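Fumarate reductase iron-sulfur subunit (Mycolicibacterium smegmatis, PDB 7D6V) relays electrons through its iron-sulfur clusters from the flavoprotein subunit towards the membrane anchor of the succinate dehydrogenase Sdh1. Local coordinates at the interface of chains A and B and the interface of chains C and A. Residues are numbered along the deposited sequence; one frame, centred on the assembly and turned at random. Chains: chain A, Fumarate reductase iron-sulfur subunit; chain B, Succinate dehydrogenase (Membrane anchor subunit); chain C, Succinate dehydrogenase subunit A.

Contact 1: the interface of chains A and B. Residues chain A 201, 203, 228; chain B 115, 141, 143-144.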
loop_
_atom_site.group_PDB
_atom_site.type_symbol
_atom_site.label_atom_id
_atom_site.label_comp_id
_atom_site.label_asym_id
_atom_site.label_seq_id
_atom_site.Cartn_x
_atom_site.Cartn_y
_atom_site.Cartn_z
ATOM N N GLY A 201 -4.083 0.108 26.586
ATOM C CA GLY A 201 -3.254 0.535 27.697
ATOM C C GLY A 201 -1.844 -0.012 27.662
ATOM O O GLY A 201 -0.949 0.576 28.277
ATOM N N CYS A 203 -0.067 -0.031 25.254
ATOM C CA CYS A 203 0.727 0.889 24.454
ATOM C C CYS A 203 1.252 2.016 25.330
ATOM O O CYS A 203 0.490 2.884 25.760
ATOM C CB CYS A 203 -0.102 1.449 23.302
ATOM S SG CYS A 203 0.787 2.602 22.233
ATOM N N LYS A 228 -6.518 7.154 22.912
ATOM C CA LYS A 228 -6.283 7.145 24.352
ATOM C C LYS A 228 -7.049 8.269 25.035
ATOM O O LYS A 228 -7.591 8.086 26.128
ATOM C CB LYS A 228 -4.788 7.255 24.643
ATOM C CG LYS A 228 -4.032 5.957 24.458
ATOM C CD LYS A 228 -2.539 6.166 24.577
ATOM C CE LYS A 228 -1.787 4.848 24.506
ATOM N NZ LYS A 228 -1.706 4.165 25.822
ATOM N N TYR B 115 2.629 13.796 26.855
ATOM C CA TYR B 115 2.773 12.653 25.963
ATOM C C TYR B 115 4.177 12.577 25.374
ATOM O O TYR B 115 4.767 11.495 25.306
ATOM C CB TYR B 115 1.714 12.710 24.861
ATOM C CG TYR B 115 0.349 12.219 25.298
ATOM C CD1 TYR B 115 0.022 10.875 25.231
ATOM C CD2 TYR B 115 -0.609 13.097 25.779
ATOM C CE1 TYR B 115 -1.209 10.417 25.625
ATOM C CE2 TYR B 115 -1.848 12.647 26.178
ATOM C CZ TYR B 115 -2.140 11.304 26.098
ATOM O OH TYR B 115 -3.370 10.838 26.490
ATOM N N TYR B 141 6.080 -6.769 31.056
ATOM C CA TYR B 141 5.704 -5.430 30.615
ATOM C C TYR B 141 4.192 -5.306 30.653
ATOM O O TYR B 141 3.491 -6.084 29.999
ATOM C CB TYR B 141 6.231 -5.154 29.212
ATOM C CG TYR B 141 5.704 -3.887 28.587
ATOM C CD1 TYR B 141 6.263 -2.655 28.887
ATOM C CD2 TYR B 141 4.649 -3.925 27.691
ATOM C CE1 TYR B 141 5.781 -1.500 28.317
ATOM C CE2 TYR B 141 4.162 -2.779 27.119
ATOM C CZ TYR B 141 4.731 -1.569 27.432
ATOM O OH TYR B 141 4.241 -0.424 26.856
ATOM N N GLY B 143 2.861 -1.869 30.500
ATOM C CA GLY B 143 2.555 -0.610 29.844
ATOM C C GLY B 143 1.958 0.376 30.816
ATOM O O GLY B 143 2.495 0.600 31.901
ATOM N N GLU B 144 0.838 0.974 30.427
ATOM C CA GLU B 144 0.124 1.941 31.251
ATOM C C GLU B 144 -1.199 1.366 31.744
ATOM O O GLU B 144 -2.219 2.051 31.784
ATOM C CB GLU B 144 -0.103 3.237 30.480
ATOM C CG GLU B 144 1.115 4.138 30.436
ATOM C CD GLU B 144 0.957 5.280 29.458
ATOM O OE1 GLU B 144 1.884 6.109 29.355
ATOM O OE2 GLU B 144 -0.093 5.351 28.791
#

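Contact 2: the interface of chains C and A. Residues chain C 529-530, 532; chain A 41, 47-51, 99, 102.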
loop_
_atom_site.group_PDB
_atom_site.type_symbol
_atom_site.label_atom_id
_atom_site.label_comp_id
_atom_site.label_asym_id
_atom_site.label_seq_id
_atom_site.Cartn_x
_atom_site.Cartn_y
_atom_site.Cartn_z
ATOM N N VAL C 529 9.832 -27.085 0.875
ATOM C CA VAL C 529 9.452 -26.080 1.861
ATOM C C VAL C 529 9.719 -24.709 1.245
ATOM O O VAL C 529 10.850 -24.224 1.227
ATOM C CB VAL C 529 10.195 -26.274 3.182
ATOM C CG1 VAL C 529 9.888 -25.134 4.142
ATOM C CG2 VAL C 529 9.824 -27.606 3.794
ATOM N N PHE C 530 8.651 -24.097 0.743
ATOM C CA PHE C 530 8.607 -22.761 0.142
ATOM C C PHE C 530 9.822 -22.547 -0.766
ATOM O O PHE C 530 10.701 -21.729 -0.508
ATOM C CB PHE C 530 8.501 -21.675 1.217
ATOM C CG PHE C 530 8.360 -20.284 0.662
ATOM C CD1 PHE C 530 7.141 -19.880 0.150
ATOM C CD2 PHE C 530 9.411 -19.402 0.610
ATOM C CE1 PHE C 530 6.971 -18.621 -0.366
ATOM C CE2 PHE C 530 9.248 -18.143 0.075
ATOM C CZ PHE C 530 8.025 -17.754 -0.408
ATOM N N PRO C 532 11.084 -21.337 -4.125
ATOM C CA PRO C 532 10.668 -20.529 -5.283
ATOM C C PRO C 532 11.216 -21.013 -6.615
ATOM O O PRO C 532 10.621 -20.694 -7.651
ATOM C CB PRO C 532 11.190 -19.127 -4.945
ATOM C CG PRO C 532 12.229 -19.337 -3.921
ATOM C CD PRO C 532 11.885 -20.565 -3.163
ATOM N N GLN A 41 19.243 -15.202 -5.936
ATOM C CA GLN A 41 18.389 -16.351 -6.220
ATOM C C GLN A 41 18.687 -16.942 -7.589
ATOM O O GLN A 41 18.775 -18.164 -7.742
ATOM C CB GLN A 41 16.922 -15.941 -6.141
ATOM C CG GLN A 41 16.223 -16.355 -4.875
ATOM C CD GLN A 41 14.753 -16.026 -4.909
ATOM O OE1 GLN A 41 14.301 -15.253 -5.749
ATOM N NE2 GLN A 41 13.993 -16.617 -4.000
ATOM N N ASP A 47 16.759 -21.756 -4.085
ATOM C CA ASP A 47 15.717 -22.126 -3.136
ATOM C C ASP A 47 15.622 -21.164 -1.956
ATOM O O ASP A 47 15.089 -21.533 -0.907
ATOM C CB ASP A 47 15.951 -23.547 -2.630
ATOM C CG ASP A 47 17.348 -23.748 -2.096
ATOM O OD1 ASP A 47 18.236 -22.943 -2.443
ATOM O OD2 ASP A 47 17.559 -24.695 -1.313
ATOM N N LEU A 48 16.129 -19.943 -2.099
ATOM C CA LEU A 48 16.083 -18.966 -1.019
ATOM C C LEU A 48 14.684 -18.371 -0.892
ATOM O O LEU A 48 14.101 -17.920 -1.880
ATOM C CB LEU A 48 17.108 -17.861 -1.261
ATOM C CG LEU A 48 17.006 -16.613 -0.390
ATOM C CD1 LEU A 48 17.585 -16.888 0.974
ATOM C CD2 LEU A 48 17.730 -15.462 -1.054
ATOM N N ALA A 49 14.166 -18.344 0.334
ATOM C CA ALA A 49 12.791 -17.934 0.600
ATOM C C ALA A 49 12.688 -16.417 0.736
ATOM O O ALA A 49 13.404 -15.816 1.540
ATOM C CB ALA A 49 12.306 -18.616 1.878
ATOM N N VAL A 50 11.796 -15.791 -0.043
ATOM C CA VAL A 50 11.757 -14.327 -0.111
ATOM C C VAL A 50 10.370 -13.742 0.145
ATOM O O VAL A 50 10.205 -12.911 1.045
ATOM C CB VAL A 50 12.298 -13.827 -1.461
ATOM C CG1 VAL A 50 12.276 -12.313 -1.508
ATOM C CG2 VAL A 50 13.703 -14.326 -1.675
ATOM N N ARG A 51 9.369 -14.160 -0.636
ATOM C CA ARG A 51 7.999 -13.629 -0.561
ATOM C C ARG A 51 7.933 -12.138 -0.916
ATOM O O ARG A 51 7.772 -11.266 -0.066
ATOM C CB ARG A 51 7.360 -13.868 0.811
ATOM C CG ARG A 51 5.885 -13.501 0.820
ATOM C CD ARG A 51 5.373 -13.136 2.193
ATOM N NE ARG A 51 4.823 -14.292 2.889
ATOM C CZ ARG A 51 4.840 -14.448 4.206
ATOM N NH1 ARG A 51 5.372 -13.515 4.980
ATOM N NH2 ARG A 51 4.320 -15.535 4.749
ATOM N N ARG A 99 10.665 -19.876 6.741
ATOM C CA ARG A 99 11.962 -20.251 6.205
ATOM C C ARG A 99 12.798 -18.978 6.127
ATOM O O ARG A 99 12.516 -18.005 6.833
ATOM C CB ARG A 99 11.800 -20.989 4.867
ATOM C CG ARG A 99 12.874 -22.026 4.632
ATOM C CD ARG A 99 12.915 -22.480 3.199
ATOM N NE ARG A 99 14.150 -23.193 2.907
ATOM C CZ ARG A 99 14.655 -23.337 1.690
ATOM N NH1 ARG A 99 14.025 -22.819 0.647
ATOM N NH2 ARG A 99 15.790 -23.997 1.519
ATOM N N VAL A 102 11.058 -15.573 5.238
ATOM C CA VAL A 102 9.603 -15.591 5.280
ATOM C C VAL A 102 9.166 -15.947 6.691
ATOM O O VAL A 102 9.654 -16.923 7.272
ATOM C CB VAL A 102 9.034 -16.586 4.256
ATOM C CG1 VAL A 102 7.525 -16.527 4.237
ATOM C CG2 VAL A 102 9.589 -16.287 2.891
#

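Contact 1: the interface of chains A and B
The methylene stem of A:Lys228 and the phenol end of B:Tyr115 make the modest apolar part of this junction between the iron-sulfur subunit and the membrane anchor. The contact is loose, with B:Tyr115 OH 4.3 Å from A:Lys228 CB and the ring atom B:Tyr115 CE1 4.6 Å from A:Lys228 CD. The tyrosine meets the base of the stem with its phenol tip, well away from NZ. On the far side of the patch the phenol oxygen of B:Tyr141 points towards the backbone of A:Cys203, 4.1 Å from its carbonyl carbon C. CG of B:Tyr141 is anti to the backbone N (chi1 171°), and its own chain folds back over the ring: B:Gly143 N sits above the centre of one face, which should help to fix the loop.

Outward from here the contact turns polar. B:Glu144 N donates to the carbonyl O of A:Gly201 at 2.8 Å. B:Glu144 CB lies 3.6 Å from A:Gly201 O. Beyond CG the chain is extended and carries the carboxylate to A:Lys228, whose side chain it meets at about a right angle. The salt bridge is long, with A:Lys228 NZ 3.6 Å from B:Glu144 OE2. The lysine chain runs nearly straight and then bends at its last torsion (chi4 -85°), turning NZ also to the carbonyl O of A:Cys203, to which it donates in the carbonyl plane. The amino group NZ thus links the subunit's own backbone to the partner's carboxylate, and any charge on it may be partly balanced there.

A:Lys228 projects from helix 219-235, A:Gly201 belongs to the 3-10 helix 200-202, and A:Cys203, just after that helix, is a cluster-binding cysteine of the 3Fe-4S site. B:Tyr115 opens helix 115-124 and lines the anchor's Rieske-type 2Fe-2S site, while B:Glu144 lies in the loop before helix 147-150.

Contact 2: the interface of chains C and A
Apolar packing dominates, centred on C:Phe530, whose ring enters a notch formed by A:Ala49, A:Val50 and A:Val102. CG of C:Phe530 is anti to the backbone N (chi1 -176°), which sends the ring away from its own chain into chain A. C:Phe530 CD2 touches the methyl CB of A:Ala49 at 3.3 Å, and the CA of A:Ala49 and the N of A:Val50 meet the ring at its edge, in plane. The A:Val102 side chain runs at about a right angle to that of C:Phe530 and sets CG2 above the ring plane near its rim, 3.4 Å from C:Phe530 CE2; its other methyl, CG1, lies over one face of the A:Arg51 guanidinium.

C:Pro532, the first residue of helix 532-556, packs its ring carbons against polar atoms, A:Gln41 NE2 and the A:Leu48 carbonyl O, the latter 3.7 Å from C:Pro532 CD.

The polar bonds here stay within chain A. A:Gln41 NE2 donates to A:Leu48 O in the plane of its own amide, holding the loop of residues 47-51 against helix 33-43; that loop leads directly into the residues around the 2Fe-2S cluster. A:Asp47 OD2 and A:Arg99 NH2, 3.4 Å apart, form a long, weak salt bridge that may help orient the guanidinium.

A:Arg99, extended from CG to NE, passes C:Val529 at a slant without a hydrogen bond. Its NH1 lies 3.5 Å from C:Val529 O, perhaps adding a weak electrostatic pull, and A:Arg99 CD is 3.3 Å from C:Val529 O.

About 37 Å separates the C-alpha centres of contact 1 and contact 2, and they share no residue; chain A is the common partner. Contact 1 uses its helix 219-235 and the segment by the 3Fe-4S cluster, whereas contact 2 uses the loop by the 2Fe-2S cluster, helix 33-43 and the short strands 97-99 and 102-103. Contact 1 relies more on polar groups, contact 2 on packing of side chains. Chain A thus bridges flavoprotein and membrane anchor with its clusters strung between them, an arrangement suited to passing electrons from succinate oxidation to the membrane.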